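Local coordinates for cell division control protein 4 (Saccharomyces cerevisiae, PDB 3V7D), which recognises phosphorylated target proteins, such as the CDK inhibitor SIC1, as the substrate-binding F-box subunit of an SCF ubiquitin ligase that marks them for proteasomal degradation, at residues 406-409 with 414-417. The protein carries 1 engineered substitution. Numbering follows the deposited sequence.
Sequences LVSG and FNIY
The beta hairpin of the seventh WD repeat brings strand 405-410 against strand 413-418, and Leu406 faces Tyr417 as an antiparallel hydrogen-bonded pair. Leu406 N reaches Tyr417 O at 3.1 Å, and Tyr417 N returns a nearly straight 2.7 Å bond to Leu406 O. Ser408 and Asn415 form the next such pair, with Ser408 N to Asn415 O and Asn415 N to Ser408 O both 2.9 Å. Between them Val407 and Ile416 are a non-hydrogen-bonded pair, and Val407 CA sends a CH...O contact to Asn415 O. The two strands are the central pair of a four-stranded WD40 propeller blade, with strand 396-401 beyond one and strand 424-426 beyond the other. On the side of Leu406, Ser408 and Tyr417, the tyrosine has CG beside its own backbone N (chi1 -55°), which lays the ring alongside the leucine, with Tyr417 CD1 3.6 Å from Leu406 CD2. The same ring turns its edge to the serine: Ser408 OG sits in the ring plane, 3.2 Å from Tyr417 CE1, while its hydrogen bond goes to His390. The ring of Tyr388 also meets that of Tyr417, the planes about 30° apart. An alanine here would probably open a gap beside Leu406 CD2 and leave Tyr388 without its ring partner. On the other face, Val407 divides its branches: CG1 touches Phe414 CZ at 3.7 Å and CG2 lies beside Ile416 CG1 at 4.0 Å. Val439 of strand 435-442 packs on both Val407 and Phe414, joining this blade to the next.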
ATOM      1  N   LEU B 406      -7.048   2.103   9.077  1.00 33.99           N
ATOM      2  CA  LEU B 406      -8.393   2.487   8.666  1.00 31.87           C
ATOM      3  C   LEU B 406      -8.832   3.721   9.458  1.00 34.00           C
ATOM      4  O   LEU B 406      -8.717   3.753  10.684  1.00 32.53           O
ATOM      5  CB  LEU B 406      -9.382   1.344   8.904  1.00 27.97           C
ATOM      6  CG  LEU B 406     -10.881   1.664   8.807  1.00 28.73           C
ATOM      7  CD1 LEU B 406     -11.283   1.978   7.376  1.00 27.61           C
ATOM      8  CD2 LEU B 406     -11.755   0.531   9.380  1.00 21.81           C
ATOM      9  N   VAL B 407      -9.315   4.738   8.753  1.00 27.86           N
ATOM     10  CA  VAL B 407      -9.927   5.890   9.399  1.00 31.59           C
ATOM     11  C   VAL B 407     -11.359   5.999   8.890  1.00 31.56           C
ATOM     12  O   VAL B 407     -11.580   6.024   7.686  1.00 29.38           O
ATOM     13  CB  VAL B 407      -9.175   7.202   9.086  1.00 32.29           C
ATOM     14  CG1 VAL B 407      -9.879   8.381   9.743  1.00 35.27           C
ATOM     15  CG2 VAL B 407      -7.734   7.122   9.554  1.00 25.81           C
ATOM     16  N   SER B 408     -12.331   6.048   9.796  1.00 30.88           N
ATOM     17  CA  SER B 408     -13.738   6.086   9.387  1.00 27.51           C
ATOM     18  C   SER B 408     -14.507   7.209  10.075  1.00 32.12           C
ATOM     19  O   SER B 408     -14.148   7.647  11.168  1.00 35.87           O
ATOM     20  CB  SER B 408     -14.414   4.741   9.660  1.00 27.44           C
ATOM     21  OG  SER B 408     -14.226   4.335  11.007  1.00 26.10           O
ATOM     22  N   GLY B 409     -15.567   7.675   9.429  1.00 34.78           N
ATOM     23  CA  GLY B 409     -16.341   8.775   9.963  1.00 35.72           C
ATOM     24  C   GLY B 409     -17.843   8.608   9.834  1.00 34.49           C
ATOM     25  O   GLY B 409     -18.353   8.020   8.872  1.00 31.49           O
ATOM     26  N   PHE B 414     -15.346   9.744  14.775  1.00 29.68           N
ATOM     27  CA  PHE B 414     -14.171   9.772  13.922  1.00 30.16           C
ATOM     28  C   PHE B 414     -13.182   8.790  14.535  1.00 30.80           C
ATOM     29  O   PHE B 414     -12.633   9.040  15.609  1.00 32.95           O
ATOM     30  CB  PHE B 414     -13.597  11.189  13.877  1.00 32.72           C
ATOM     31  CG  PHE B 414     -12.407  11.346  12.967  1.00 34.56           C
ATOM     32  CD1 PHE B 414     -12.575  11.477  11.598  1.00 34.90           C
ATOM     33  CD2 PHE B 414     -11.122  11.396  13.488  1.00 31.79           C
ATOM     34  CE1 PHE B 414     -11.484  11.635  10.759  1.00 34.66           C
ATOM     35  CE2 PHE B 414     -10.022  11.552  12.656  1.00 32.01           C
ATOM     36  CZ  PHE B 414     -10.204  11.674  11.288  1.00 29.98           C
ATOM     37  N   ASN B 415     -12.982   7.659  13.863  1.00 32.51           N
ATOM     38  CA  ASN B 415     -12.192   6.560  14.416  1.00 30.67           C
ATOM     39  C   ASN B 415     -10.955   6.195  13.592  1.00 28.90           C
ATOM     40  O   ASN B 415     -10.989   6.188  12.364  1.00 26.59           O
ATOM     41  CB  ASN B 415     -13.069   5.318  14.589  1.00 28.65           C
ATOM     42  CG  ASN B 415     -14.247   5.560  15.512  1.00 30.94           C
ATOM     43  OD1 ASN B 415     -14.088   6.077  16.615  1.00 31.11           O
ATOM     44  ND2 ASN B 415     -15.441   5.196  15.058  1.00 30.81           N
ATOM     45  N   ILE B 416      -9.871   5.876  14.289  1.00 33.97           N
ATOM     46  CA  ILE B 416      -8.645   5.421  13.655  1.00 27.75           C
ATOM     47  C   ILE B 416      -8.348   4.009  14.151  1.00 30.96           C
ATOM     48  O   ILE B 416      -8.190   3.789  15.358  1.00 30.95           O
ATOM     49  CB  ILE B 416      -7.466   6.367  13.984  1.00 25.29           C
ATOM     50  CG1 ILE B 416      -7.790   7.793  13.534  1.00 26.17           C
ATOM     51  CG2 ILE B 416      -6.173   5.882  13.330  1.00 23.13           C
ATOM     52  CD1 ILE B 416      -6.701   8.799  13.845  1.00 27.78           C
ATOM     53  N   TYR B 417      -8.294   3.049  13.229  1.00 25.34           N
ATOM     54  CA  TYR B 417      -8.053   1.652  13.599  1.00 29.77           C
ATOM     55  C   TYR B 417      -6.699   1.118  13.125  1.00 33.18           C
ATOM     56  O   TYR B 417      -6.286   1.351  11.989  1.00 30.55           O
ATOM     57  CB  TYR B 417      -9.144   0.739  13.039  1.00 32.17           C
ATOM     58  CG  TYR B 417     -10.566   1.102  13.404  1.00 34.10           C
ATOM     59  CD1 TYR B 417     -11.308   1.976  12.612  1.00 28.18           C
ATOM     60  CD2 TYR B 417     -11.181   0.543  14.517  1.00 29.58           C
ATOM     61  CE1 TYR B 417     -12.616   2.297  12.932  1.00 28.06           C
ATOM     62  CE2 TYR B 417     -12.488   0.860  14.846  1.00 28.61           C
ATOM     63  CZ  TYR B 417     -13.201   1.735  14.052  1.00 30.96           C
ATOM     64  OH  TYR B 417     -14.503   2.044  14.382  1.00 35.20           O
TER